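Local coordinates for protein putative hemolysin (PDB 2RK5) that is a membrane protein of the UPF0053 family, represented by its transporter-associated domain, and may bind flavin adenine dinucleotide, at residues A38-T43 with F57-N62; T27-D32 with K64-I69; Y10-T15 with N19-Y24. All coordinates share one frame; numbering follows the deposited sequence. Where two conformers were deposited one is given.

Contact 1 (A38-T43 with F57-N62); sequences AGFYLT and FEVESN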
ATOM      1  N   ALA A  38      -1.241   6.682   6.684  1.00  7.66           N
ATOM      2  CA  ALA A  38      -0.608   5.956   5.551  1.00  7.53           C
ATOM      3  C   ALA A  38      -1.601   5.732   4.413  1.00  7.61           C
ATOM      4  O   ALA A  38      -1.254   5.854   3.229  1.00  9.12           O
ATOM      5  CB  ALA A  38       0.004   4.617   5.973  1.00  8.93           C
ATOM      6  N   GLY A  39      -2.826   5.362   4.752  1.00  7.37           N
ATOM      7  CA  GLY A  39      -3.843   5.147   3.738  1.00  8.32           C
ATOM      8  C   GLY A  39      -4.099   6.428   2.969  1.00  7.58           C
ATOM      9  O   GLY A  39      -4.260   6.411   1.737  1.00  8.80           O
ATOM     10  N   PHE A  40      -4.204   7.544   3.688  1.00  7.52           N
ATOM     11  CA  PHE A  40      -4.435   8.849   3.047  1.00  8.22           C
ATOM     12  C   PHE A  40      -3.278   9.200   2.092  1.00  7.62           C
ATOM     13  O   PHE A  40      -3.478   9.645   0.939  1.00  7.91           O
ATOM     14  CB  PHE A  40      -4.601   9.911   4.125  1.00  8.94           C
ATOM     15  CG  PHE A  40      -4.791  11.292   3.594  1.00  9.40           C
ATOM     16  CD1 PHE A  40      -6.038  11.767   3.305  1.00  8.59           C
ATOM     17  CD2 PHE A  40      -3.713  12.115   3.405  1.00  9.77           C
ATOM     18  CE1 PHE A  40      -6.216  13.023   2.791  1.00 10.05           C
ATOM     19  CE2 PHE A  40      -3.864  13.396   2.895  1.00  9.62           C
ATOM     20  CZ  PHE A  40      -5.122  13.848   2.582  1.00  9.85           C
ATOM     21  N   TYR A  41      -2.049   9.014   2.584  1.00  7.74           N
ATOM     22  CA  TYR A  41      -0.859   9.330   1.787  1.00  7.89           C
ATOM     23  C   TYR A  41      -0.791   8.434   0.559  1.00  8.58           C
ATOM     24  O   TYR A  41      -0.585   8.910  -0.577  1.00  8.68           O
ATOM     25  CB  TYR A  41       0.368   9.139   2.650  1.00  7.76           C
ATOM     26  CG  TYR A  41       1.653   9.079   1.902  1.00  7.04           C
ATOM     27  CD1 TYR A  41       2.372  10.235   1.593  1.00  7.19           C
ATOM     28  CD2 TYR A  41       2.225   7.857   1.590  1.00  8.44           C
ATOM     29  CE1 TYR A  41       3.607  10.174   0.933  1.00  7.60           C
ATOM     30  CE2 TYR A  41       3.438   7.791   0.900  1.00  7.45           C
ATOM     31  CZ  TYR A  41       4.142   8.938   0.606  1.00  6.70           C
ATOM     32  OH  TYR A  41       5.361   8.822  -0.030  1.00  8.90           O
ATOM     33  N   LEU A  42      -0.986   7.140   0.749  1.00  8.34           N
ATOM     34  CA  LEU A  42      -0.835   6.199  -0.392  1.00  9.57           C
ATOM     35  C   LEU A  42      -1.904   6.415  -1.470  1.00 10.10           C
ATOM     36  O   LEU A  42      -1.632   6.337  -2.696  1.00 10.99           O
ATOM     37  CB  LEU A  42      -0.871   4.729   0.058  1.00  9.71           C
ATOM     38  CG  LEU A  42       0.373   4.293   0.848  1.00 13.41           C
ATOM     39  CD1 LEU A  42       0.139   2.890   1.442  1.00 14.57           C
ATOM     40  CD2 LEU A  42       1.639   4.305  -0.021  1.00 15.35           C
ATOM     41  N   THR A  43      -3.132   6.680  -1.026  1.00 11.09           N
ATOM     42  CA  THR A  43      -4.222   6.958  -1.980  1.00 12.33           C
ATOM     43  C   THR A  43      -3.971   8.289  -2.697  1.00 11.78           C
ATOM     44  O   THR A  43      -4.331   8.441  -3.881  1.00 12.97           O
ATOM     45  CB  THR A  43      -5.584   6.930  -1.298  1.00 14.48           C
ATOM     46  OG1 THR A  43      -5.608   7.919  -0.308  1.00 20.31           O
ATOM     47  CG2 THR A  43      -5.805   5.650  -0.630  1.00 14.11           C
ATOM     48  N   PHE A  57       3.641  14.297  -0.929  1.00  9.42           N
ATOM     49  CA  PHE A  57       2.239  14.674  -1.125  1.00 10.12           C
ATOM     50  C   PHE A  57       1.945  15.906  -0.312  1.00 10.40           C
ATOM     51  O   PHE A  57       2.189  15.928   0.877  1.00 11.47           O
ATOM     52  CB  PHE A  57       1.302  13.541  -0.687  1.00 10.98           C
ATOM     53  CG  PHE A  57      -0.112  13.707  -1.167  1.00 10.37           C
ATOM     54  CD1 PHE A  57      -0.380  13.854  -2.499  1.00 12.44           C
ATOM     55  CD2 PHE A  57      -1.173  13.673  -0.288  1.00 16.08           C
ATOM     56  CE1 PHE A  57      -1.668  13.977  -2.961  1.00 14.55           C
ATOM     57  CE2 PHE A  57      -2.489  13.803  -0.762  1.00 14.64           C
ATOM     58  CZ  PHE A  57      -2.713  13.970  -2.079  1.00 13.69           C
ATOM     59  N   GLU A  58       1.438  16.936  -0.967  1.00 10.45           N
ATOM     60  CA  GLU A  58       1.202  18.205  -0.307  1.00 12.33           C
ATOM     61  C   GLU A  58      -0.293  18.470  -0.257  1.00 12.13           C
ATOM     62  O   GLU A  58      -1.011  18.331  -1.257  1.00 12.27           O
ATOM     63  CB  GLU A  58       1.937  19.329  -1.050  1.00 13.10           C
ATOM     64  CG  GLU A  58       3.436  19.234  -0.852  1.00 16.31           C
ATOM     65  CD  GLU A  58       4.209  20.325  -1.559  1.00 17.93           C
ATOM     66  OE1 GLU A  58       4.146  21.478  -1.109  1.00 24.86           O
ATOM     67  OE2 GLU A  58       4.892  20.028  -2.559  1.00 25.11           O
ATOM     68  N   VAL A  59      -0.750  18.843   0.927  1.00 11.96           N
ATOM     69  CA  VAL A  59      -2.149  19.204   1.096  1.00 13.03           C
ATOM     70  C   VAL A  59      -2.295  20.428   1.969  1.00 12.99           C
ATOM     71  O   VAL A  59      -1.406  20.758   2.730  1.00 13.06           O
ATOM     72  CB  VAL A  59      -2.977  18.030   1.663  1.00 13.78           C
ATOM     73  CG1 VAL A  59      -3.001  16.859   0.686  1.00 15.63           C
ATOM     74  CG2 VAL A  59      -2.471  17.604   3.021  1.00 16.13           C
ATOM     75  N   GLU A  60      -3.418  21.115   1.834  1.00 13.36           N
ATOM     76  CA  GLU A  60      -3.733  22.245   2.687  1.00 14.51           C
ATOM     77  C   GLU A  60      -4.974  21.923   3.498  1.00 13.80           C
ATOM     78  O   GLU A  60      -5.968  21.438   2.952  1.00 13.54           O
ATOM     79  CB  GLU A  60      -3.978  23.522   1.869  1.00 15.00           C
ATOM     80  CG  GLU A  60      -4.391  24.700   2.735  1.00 15.96           C
ATOM     81  CD  GLU A  60      -4.491  25.976   1.938  1.00 19.35           C
ATOM     82  OE1 GLU A  60      -4.407  25.915   0.676  1.00 24.26           O
ATOM     83  OE2 GLU A  60      -4.644  27.051   2.568  1.00 25.83           O
ATOM     84  N   SER A  61      -4.930  22.193   4.798  1.00 12.88           N
ATOM     85  CA  SER A  61      -6.072  21.923   5.658  1.00 13.86           C
ATOM     86  C   SER A  61      -6.088  22.885   6.852  1.00 13.59           C
ATOM     87  O   SER A  61      -5.086  23.044   7.574  1.00 13.55           O
ATOM     88  CB  SER A  61      -6.043  20.473   6.148  1.00 14.20           C
ATOM     89  OG  SER A  61      -7.092  20.253   7.076  1.00 17.76           O
ATOM     90  N   ASN A  62      -7.223  23.557   7.034  1.00 13.29           N
ATOM     91  CA  ASN A  62      -7.399  24.448   8.199  1.00 13.25           C
ATOM     92  C   ASN A  62      -6.275  25.458   8.268  1.00 12.84           C
ATOM     93  O   ASN A  62      -5.780  25.803   9.341  1.00 12.25           O
ATOM     94  CB  ASN A  62      -7.545  23.639   9.495  1.00 13.23           C
ATOM     95  CG  ASN A  62      -8.879  22.906   9.572  1.00 12.79           C
ATOM     96  OD1 ASN A  62      -9.773  23.136   8.746  1.00 14.75           O
ATOM     97  ND2 ASN A  62      -9.025  22.022  10.554  1.00 14.86           N
TER
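Phe40, on helix 37-45, meets both Phe57 and Val59 of strand 56-61, an edge strand of the sheet within this chain. Its CG lies anti to the backbone N (chi1 178°), which carries the ring out from the helix until its far end reaches the strand. There CE2 comes 3.9 Å from Phe57 CE2, and this atom of Phe40 sits at the edge of the Phe57 ring, in the plane of that ring. The two side chains cross at about a right angle. Val59 arrives from the opposite direction: its CG1 is 4.1 Å from Phe40 CZ, near the plane of the Phe40 ring and at its edge. One end of the Phe40 ring is therefore met by an aromatic edge and by a methyl group.

Tyr41, next along the helix, runs past Phe57 in the opposite sense, and its CD1 lies 4.2 Å from Phe57 CB. Its OH is hydrogen-bonded to Glu55 O, shortly before the strand segment. The ring also packs on Leu68 of the adjacent strand 64-74 and Val78 of strand 77-85, which places this helix across one face of the antiparallel sheet. Leu42 points away from strand 56-61 and packs instead on Ile48 of the second subunit. Next in sequence, Thr43 turns its OG1 back toward its own helix.

The axes of the short segments approach to 9.6 Å at an angle of 110°, so the helix lies across the strand and meets it over a short span. With carbon atoms at every touching point, the contact rests on van der Waals fit between the three rings and a valine methyl; its one phenol hydroxyl is satisfied by a backbone carbonyl beside the strand.

Contact 2 (T27-D32 with K64-I69); sequences TDLESD and KHLELI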
ATOM      1  N   THR A  27      -6.076  19.582  11.799  1.00 10.15           N
ATOM      2  CA  THR A  27      -6.450  19.526  10.402  1.00 11.10           C
ATOM      3  C   THR A  27      -7.759  18.727  10.251  1.00 10.30           C
ATOM      4  O   THR A  27      -8.363  18.290  11.258  1.00 11.54           O
ATOM      5  CB  THR A  27      -5.308  18.869   9.580  1.00 10.19           C
ATOM      6  OG1 THR A  27      -4.933  17.634  10.195  1.00 12.03           O
ATOM      7  CG2 THR A  27      -4.088  19.777   9.558  1.00 11.83           C
ATOM      8  N   ASP A  28      -8.195  18.593   8.999  1.00 11.63           N
ATOM      9  CA  ASP A  28      -9.451  17.928   8.645  1.00 12.55           C
ATOM     10  C   ASP A  28      -9.285  17.051   7.398  1.00 12.34           C
ATOM     11  O   ASP A  28     -10.143  17.039   6.505  1.00 13.64           O
ATOM     12  CB  ASP A  28     -10.586  18.976   8.443  1.00 12.95           C
ATOM     13  CG  ASP A  28     -10.386  19.856   7.176  1.00 19.65           C
ATOM     14  OD1 ASP A  28      -9.324  19.777   6.499  1.00 25.07           O
ATOM     15  OD2 ASP A  28     -11.325  20.630   6.845  1.00 28.43           O
ATOM     16  N   LEU A  29      -8.206  16.282   7.366  1.00 11.45           N
ATOM     17  CA  LEU A  29      -7.932  15.409   6.222  1.00 12.65           C
ATOM     18  C   LEU A  29      -8.973  14.313   6.175  1.00 13.71           C
ATOM     19  O   LEU A  29      -9.368  13.802   7.213  1.00 13.94           O
ATOM     20  CB  LEU A  29      -6.576  14.748   6.371  1.00 11.73           C
ATOM     21  CG  LEU A  29      -5.393  15.710   6.452  1.00 12.83           C
ATOM     22  CD1 LEU A  29      -4.078  14.943   6.427  1.00 12.52           C
ATOM     23  CD2 LEU A  29      -5.506  16.776   5.336  1.00 16.10           C
ATOM     24  N   GLU A  30      -9.420  13.973   4.974  1.00 14.39           N
ATOM     25  CA  GLU A  30     -10.325  12.840   4.809  1.00 15.98           C
ATOM     26  C   GLU A  30     -10.216  12.306   3.412  1.00 15.00           C
ATOM     27  O   GLU A  30      -9.886  13.034   2.483  1.00 15.56           O
ATOM     28  CB  GLU A  30     -11.761  13.249   5.102  1.00 17.28           C
ATOM     29  CG  GLU A  30     -12.290  14.323   4.189  1.00 20.75           C
ATOM     30  CD  GLU A  30     -13.700  14.777   4.573  1.00 22.34           C
ATOM     31  OE1 GLU A  30     -14.567  13.909   4.872  1.00 31.28           O
ATOM     32  OE2 GLU A  30     -13.945  16.009   4.582  1.00 30.92           O
ATOM     33  N   SER A  31     -10.480  11.020   3.271  1.00 13.87           N
ATOM     34  CA  SER A  31     -10.556  10.407   1.958  1.00 14.06           C
ATOM     35  C   SER A  31     -11.426   9.165   2.049  1.00 13.41           C
ATOM     36  O   SER A  31     -11.470   8.489   3.073  1.00 12.29           O
ATOM     37  CB  SER A  31      -9.163  10.075   1.459  1.00 15.12           C
ATOM     38  OG  SER A  31      -9.177   9.328   0.281  1.00 20.01           O
ATOM     39  N   ASP A  32     -12.143   8.882   0.968  1.00 14.49           N
ATOM     40  CA  ASP A  32     -12.990   7.710   0.918  1.00 15.15           C
ATOM     41  C   ASP A  32     -12.179   6.438   1.098  1.00 14.84           C
ATOM     42  O   ASP A  32     -11.113   6.298   0.518  1.00 16.87           O
ATOM     43  CB  ASP A  32     -13.731   7.664  -0.430  1.00 15.92           C
ATOM     44  CG  ASP A  32     -14.919   8.644  -0.501  1.00 20.66           C
ATOM     45  OD1 ASP A  32     -15.339   9.230   0.520  1.00 23.48           O
ATOM     46  OD2 ASP A  32     -15.472   8.787  -1.611  1.00 26.91           O
ATOM     47  N   LYS A  64      -3.273  25.200   7.389  1.00 14.57           N
ATOM     48  CA  LYS A  64      -1.936  24.606   7.450  1.00 14.80           C
ATOM     49  C   LYS A  64      -1.607  23.952   6.101  1.00 14.12           C
ATOM     50  O   LYS A  64      -2.476  23.298   5.482  1.00 15.61           O
ATOM     51  CB  LYS A  64      -1.848  23.529   8.531  1.00 16.62           C
ATOM     52  CG  LYS A  64      -2.040  24.000   9.983  1.00 20.14           C
ATOM     53  CD  LYS A  64      -3.485  23.635  10.391  1.00 21.44           C
ATOM     54  CE  LYS A  64      -3.911  24.226  11.667  1.00 22.76           C
ATOM     55  NZ  LYS A  64      -5.365  24.348  11.795  1.00 19.16           N
ATOM     56  N   HIS A  65      -0.380  24.156   5.623  0.50 13.93           N
ATOM     57  CA  HIS A  65       0.134  23.395   4.491  0.50 13.25           C
ATOM     58  C   HIS A  65       0.941  22.254   5.078  0.50 12.50           C
ATOM     59  O   HIS A  65       1.761  22.473   5.943  0.50 12.01           O
ATOM     60  CB  HIS A  65       1.027  24.243   3.585  0.50 14.09           C
ATOM     61  CG  HIS A  65       1.756  23.448   2.544  0.50 14.69           C
ATOM     62  ND1 HIS A  65       1.317  23.325   1.242  0.50 17.22           N
ATOM     63  CD2 HIS A  65       2.908  22.741   2.616  0.50 16.69           C
ATOM     64  CE1 HIS A  65       2.166  22.575   0.563  0.50 17.42           C
ATOM     65  NE2 HIS A  65       3.136  22.197   1.378  0.50 17.26           N
ATOM     66  N   LEU A  66       0.658  21.035   4.632  1.00 11.20           N
ATOM     67  CA  LEU A  66       1.365  19.841   5.091  1.00 11.46           C
ATOM     68  C   LEU A  66       2.076  19.229   3.894  1.00 10.77           C
ATOM     69  O   LEU A  66       1.491  19.092   2.815  1.00 10.77           O
ATOM     70  CB  LEU A  66       0.385  18.813   5.620  1.00 11.78           C
ATOM     71  CG  LEU A  66      -0.532  19.175   6.786  1.00 15.41           C
ATOM     72  CD1 LEU A  66      -1.412  17.978   7.189  1.00 18.05           C
ATOM     73  CD2 LEU A  66       0.263  19.625   7.923  1.00 17.86           C
ATOM     74  N   GLU A  67       3.315  18.813   4.116  1.00  9.75           N
ATOM     75  CA  GLU A  67       4.050  18.008   3.135  1.00  9.37           C
ATOM     76  C   GLU A  67       4.296  16.645   3.781  1.00  8.50           C
ATOM     77  O   GLU A  67       4.874  16.569   4.862  1.00  9.59           O
ATOM     78  CB  GLU A  67       5.366  18.665   2.707  1.00  9.87           C
ATOM     79  CG  GLU A  67       6.117  17.847   1.676  1.00 10.47           C
ATOM     80  CD  GLU A  67       7.426  18.466   1.222  1.00 10.51           C
ATOM     81  OE1 GLU A  67       7.891  19.409   1.864  1.00 13.82           O
ATOM     82  OE2 GLU A  67       8.004  17.962   0.240  1.00 16.93           O
ATOM     83  N   LEU A  68       3.825  15.585   3.131  1.00  8.83           N
ATOM     84  CA  LEU A  68       3.951  14.216   3.641  1.00  9.83           C
ATOM     85  C   LEU A  68       4.964  13.482   2.763  1.00  9.34           C
ATOM     86  O   LEU A  68       4.839  13.502   1.548  1.00  9.32           O
ATOM     87  CB  LEU A  68       2.622  13.490   3.575  1.00  9.21           C
ATOM     88  CG  LEU A  68       1.479  13.870   4.504  1.00 11.94           C
ATOM     89  CD1 LEU A  68       1.131  15.300   4.347  1.00 17.13           C
ATOM     90  CD2 LEU A  68       0.279  12.999   4.171  1.00 12.23           C
ATOM     91  N   ILE A  69       5.936  12.831   3.398  1.00  8.90           N
ATOM     92  CA  ILE A  69       6.998  12.114   2.699  1.00  9.74           C
ATOM     93  C   ILE A  69       7.226  10.770   3.362  1.00  8.95           C
ATOM     94  O   ILE A  69       7.280  10.682   4.577  1.00  9.17           O
ATOM     95  CB  ILE A  69       8.337  12.884   2.717  1.00  9.86           C
ATOM     96  CG1 ILE A  69       8.159  14.369   2.410  1.00 12.26           C
ATOM     97  CG2 ILE A  69       9.296  12.268   1.695  1.00 11.11           C
ATOM     98  CD1 ILE A  69       9.478  15.171   2.542  1.00 12.22           C
TER
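This is a buried, apolar contact in which the extended loop following helix 18-25 lies against the start of strand 64-74, with Thr27 and Leu29 facing Lys64 and Leu66. The evidence is a small set of carbon contacts centred on Leu66. Thr27 CG2 is 4.0 Å from Leu66 CD1, the two side chains reaching toward each other tip to tip. Leu29 makes the same kind of approach, with its CD1 4.1 Å from Leu66 CD1, so a single methyl of Leu66 receives two methyls from the loop. The methyl of Thr27 also touches the lysine, with Thr27 CG2 at 4.0 Å from Lys64 CD.

A single torsion of Thr27 sorts its two branches. With chi1 at 51°, CG2 is anti to the carbonyl carbon and faces the strand, while OG1 is kept for Asn22 OD1, its hydrogen-bond partner on helix 18-25. That same amide oxygen accepts the backbone N of Leu29, so the helix side chain grips the loop at two points while the loop's methyls rest on the strand.

In the fold, two helices and their connecting loop cover one face of a five-stranded antiparallel sheet, and strand 64-74 lies between strands 56-61 and 77-85. Phe21 of helix 18-25 touches Thr27, Leu29 and Leu66, while Phe40 of helix 37-45 packs on Leu29; the leucine of the loop therefore stands among residues from both helices and the sheet.

Lys64 marks the more open end. Its chain bends at chi2 (101°), and CD packs on the threonine methyl while NZ is hydrogen-bonded to the backbone carbonyl oxygens Glu26 O and Asn62 O.

Contact 3 (Y10-T15 with N19-Y24); sequences YIVLGT and NDFNEY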
ATOM      1  N   TYR A  10       7.839  16.532  11.846  1.00 10.60           N
ATOM      2  CA  TYR A  10       7.360  15.423  12.665  1.00 11.19           C
ATOM      3  C   TYR A  10       7.541  14.075  11.980  1.00  9.99           C
ATOM      4  O   TYR A  10       7.550  14.001  10.752  1.00 10.74           O
ATOM      5  CB  TYR A  10       5.872  15.600  12.982  1.00 11.79           C
ATOM      6  CG  TYR A  10       5.530  16.938  13.576  1.00 12.30           C
ATOM      7  CD1 TYR A  10       5.355  17.095  14.940  1.00 15.25           C
ATOM      8  CD2 TYR A  10       5.402  18.060  12.767  1.00 14.45           C
ATOM      9  CE1 TYR A  10       5.068  18.354  15.489  1.00 15.22           C
ATOM     10  CE2 TYR A  10       5.102  19.308  13.311  1.00 14.97           C
ATOM     11  CZ  TYR A  10       4.944  19.446  14.670  1.00 15.13           C
ATOM     12  OH  TYR A  10       4.654  20.686  15.230  1.00 17.89           O
ATOM     13  N   ILE A  11       7.715  13.028  12.784  1.00  9.92           N
ATOM     14  CA  ILE A  11       7.594  11.655  12.293  1.00 10.07           C
ATOM     15  C   ILE A  11       6.325  11.079  12.879  1.00  9.27           C
ATOM     16  O   ILE A  11       6.094  11.173  14.089  1.00 10.00           O
ATOM     17  CB  ILE A  11       8.816  10.770  12.645  1.00 10.74           C
ATOM     18  CG1 ILE A  11      10.086  11.367  12.036  1.00 12.44           C
ATOM     19  CG2 ILE A  11       8.634   9.347  12.150  1.00 12.26           C
ATOM     20  CD1 ILE A  11      10.165  11.300  10.538  1.00 14.09           C
ATOM     21  N   VAL A  12       5.475  10.534  12.007  1.00  9.25           N
ATOM     22  CA  VAL A  12       4.254   9.839  12.431  1.00  9.90           C
ATOM     23  C   VAL A  12       4.264   8.392  11.974  1.00  9.44           C
ATOM     24  O   VAL A  12       4.737   8.094  10.889  1.00  9.36           O
ATOM     25  CB  VAL A  12       2.933  10.516  11.943  1.00 10.77           C
ATOM     26  CG1 VAL A  12       2.912  11.969  12.402  1.00 11.54           C
ATOM     27  CG2 VAL A  12       2.723  10.383  10.469  1.00 13.15           C
ATOM     28  N   LEU A  13       3.684   7.529  12.814  1.00  8.88           N
ATOM     29  CA  LEU A  13       3.428   6.164  12.443  1.00  9.15           C
ATOM     30  C   LEU A  13       2.337   6.115  11.382  1.00  9.45           C
ATOM     31  O   LEU A  13       1.319   6.810  11.487  1.00  9.40           O
ATOM     32  CB  LEU A  13       3.016   5.327  13.646  1.00  9.33           C
ATOM     33  CG  LEU A  13       4.040   5.318  14.780  1.00 13.63           C
ATOM     34  CD1 LEU A  13       3.559   4.322  15.816  1.00 18.50           C
ATOM     35  CD2 LEU A  13       5.466   4.993  14.298  1.00 18.54           C
ATOM     36  N   GLY A  14       2.561   5.294  10.358  1.00  8.90           N
ATOM     37  CA  GLY A  14       1.585   5.160   9.282  1.00  8.55           C
ATOM     38  C   GLY A  14       0.229   4.693   9.772  1.00  8.04           C
ATOM     39  O   GLY A  14      -0.801   4.946   9.161  1.00  9.15           O
ATOM     40  N   THR A  15       0.246   3.942  10.862  1.00  9.06           N
ATOM     41  CA  THR A  15      -0.982   3.377  11.454  1.00  9.58           C
ATOM     42  C   THR A  15      -1.759   4.416  12.264  1.00  9.57           C
ATOM     43  O   THR A  15      -2.861   4.143  12.722  1.00  9.92           O
ATOM     44  CB  THR A  15      -0.671   2.156  12.357  1.00 11.10           C
ATOM     45  OG1 THR A  15       0.360   2.527  13.270  1.00 12.73           O
ATOM     46  CG2 THR A  15      -0.236   0.986  11.502  1.00 11.76           C
ATOM     47  N   ASN A  19      -8.291  10.365  12.341  1.00 10.60           N
ATOM     48  CA  ASN A  19      -8.902  11.139  13.419  1.00 11.48           C
ATOM     49  C   ASN A  19      -7.851  11.597  14.446  1.00 10.32           C
ATOM     50  O   ASN A  19      -7.853  12.739  14.909  1.00 11.45           O
ATOM     51  CB  ASN A  19     -10.015  10.333  14.083  1.00 11.05           C
ATOM     52  CG  ASN A  19     -11.249  10.222  13.197  1.00 13.37           C
ATOM     53  OD1 ASN A  19     -11.458  11.036  12.290  1.00 15.08           O
ATOM     54  ND2 ASN A  19     -12.097   9.248  13.480  1.00 18.11           N
ATOM     55  N   ASP A  20      -6.933  10.708  14.826  1.00 10.28           N
ATOM     56  CA  ASP A  20      -5.872  11.095  15.757  1.00 11.18           C
ATOM     57  C   ASP A  20      -4.922  12.116  15.098  1.00 10.81           C
ATOM     58  O   ASP A  20      -4.494  13.082  15.736  1.00 10.84           O
ATOM     59  CB  ASP A  20      -5.119   9.858  16.235  1.00 12.55           C
ATOM     60  CG  ASP A  20      -5.910   9.003  17.231  1.00 15.36           C
ATOM     61  OD1 ASP A  20      -7.094   9.322  17.527  1.00 18.77           O
ATOM     62  OD2 ASP A  20      -5.328   7.998  17.725  1.00 17.87           O
ATOM     63  N   PHE A  21      -4.573  11.899  13.828  1.00  9.66           N
ATOM     64  CA  PHE A  21      -3.725  12.817  13.093  1.00 10.19           C
ATOM     65  C   PHE A  21      -4.346  14.218  13.084  1.00 10.04           C
ATOM     66  O   PHE A  21      -3.696  15.223  13.381  1.00  9.08           O
ATOM     67  CB  PHE A  21      -3.527  12.304  11.659  1.00 10.16           C
ATOM     68  CG  PHE A  21      -2.616  13.134  10.839  1.00  9.87           C
ATOM     69  CD1 PHE A  21      -1.275  12.811  10.716  1.00 10.37           C
ATOM     70  CD2 PHE A  21      -3.080  14.262  10.207  1.00  9.68           C
ATOM     71  CE1 PHE A  21      -0.419  13.596   9.952  1.00 11.38           C
ATOM     72  CE2 PHE A  21      -2.226  15.089   9.442  1.00 11.16           C
ATOM     73  CZ  PHE A  21      -0.884  14.766   9.337  1.00 10.53           C
ATOM     74  N   ASN A  22      -5.618  14.266  12.734  1.00 10.92           N
ATOM     75  CA  ASN A  22      -6.329  15.538  12.618  1.00 11.29           C
ATOM     76  C   ASN A  22      -6.404  16.270  13.956  1.00 11.16           C
ATOM     77  O   ASN A  22      -6.332  17.503  14.000  1.00 13.11           O
ATOM     78  CB  ASN A  22      -7.725  15.313  12.036  1.00 11.40           C
ATOM     79  CG  ASN A  22      -7.706  15.085  10.549  1.00 10.08           C
ATOM     80  OD1 ASN A  22      -6.832  15.595   9.839  1.00 10.34           O
ATOM     81  ND2 ASN A  22      -8.724  14.371  10.047  1.00 10.66           N
ATOM     82  N   GLU A  23      -6.576  15.519  15.046  1.00 12.92           N
ATOM     83  CA  GLU A  23      -6.610  16.107  16.382  1.00 13.77           C
ATOM     84  C   GLU A  23      -5.238  16.712  16.736  1.00 13.87           C
ATOM     85  O   GLU A  23      -5.158  17.848  17.240  1.00 14.75           O
ATOM     86  CB  GLU A  23      -7.069  15.078  17.430  1.00 14.23           C
ATOM     87  CG  GLU A  23      -7.163  15.616  18.839  1.00 16.36           C
ATOM     88  CD  GLU A  23      -7.493  14.524  19.860  1.00 19.48           C
ATOM     89  OE1 GLU A  23      -6.733  13.524  19.930  1.00 28.40           O
ATOM     90  OE2 GLU A  23      -8.508  14.661  20.591  1.00 28.13           O
ATOM     91  N   TYR A  24      -4.167  15.980  16.426  1.00 13.10           N
ATOM     92  CA  TYR A  24      -2.815  16.410  16.746  1.00 13.12           C
ATOM     93  C   TYR A  24      -2.394  17.644  15.952  1.00 12.32           C
ATOM     94  O   TYR A  24      -1.805  18.606  16.486  1.00 13.03           O
ATOM     95  CB  TYR A  24      -1.843  15.252  16.465  1.00 13.60           C
ATOM     96  CG  TYR A  24      -0.422  15.514  16.922  1.00 13.22           C
ATOM     97  CD1 TYR A  24       0.010  15.123  18.171  1.00 15.97           C
ATOM     98  CD2 TYR A  24       0.474  16.166  16.093  1.00 13.59           C
ATOM     99  CE1 TYR A  24       1.315  15.381  18.580  1.00 15.59           C
ATOM    100  CE2 TYR A  24       1.771  16.445  16.500  1.00 16.62           C
ATOM    101  CZ  TYR A  24       2.185  16.044  17.731  1.00 15.47           C
ATOM    102  OH  TYR A  24       3.481  16.339  18.118  1.00 18.46           O
TER
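Tyr10 and Tyr24 make the closer of the two meetings between strand 9-13 and helix 18-25, although Tyr24 is exposed to solvent. Their rings form an offset edge-to-face (T-shaped) pair, with centroids 5.9 Å apart and planes at 85°. The edge of Tyr24 is turned toward the face of Tyr10: Tyr24 OH lies 3.7 Å from Tyr10 CE1, and Tyr24 CE2 is 3.9 Å from the same carbon. The Tyr24 ring gets there because its CG is anti to the backbone N (chi1 -173°), which sends the phenol away from the helix toward the strand. Phe25 also meets the Tyr10 ring edge-to-face, so Tyr10 has two aromatic neighbours from this helix.

On the buried side the spacing is looser across these segments. Val12 CG1 stands 4.4 Å from Phe21 CE1, a longer approach than that of the tyrosines. What encloses the pair is the rest of the fold: Ile37 of the second helix touches both Val12 and Phe21, and Leu81 and Ile83 of strand 77-85 pack on Val12.

Strand and helix follow each other after a short turn, and the helix folds back over the sheet. The chemistry implies cohesion by van der Waals contact at both places: the aliphatic-aromatic pair lies in the interior, and the perpendicular tyrosines meet edge to face where Tyr24 is exposed to solvent.

How the contacts relate
Contact 2 is the most buried of the three; contacts 1 and 3 each combine buried residues with more accessible ones. All reach the same antiparallel sheet, contact 3 through strand 9-13 and contacts 1 and 2 through the neighbouring strands 56-61 and 64-74. The centres of contacts 1 and 2 lie about 4 Å apart, and Phe57 O accepts the backbone N of Leu68 between them. Contact 1 is mainly aromatic with one valine methyl, contact 2 is aliphatic, including a lysine methylene, and contact 3 adds a perpendicular tyrosine pair. Phe21 of contact 3 touches Leu29 of contact 2, while Ala38 N and Gly14 O bond contact 1 to contact 3.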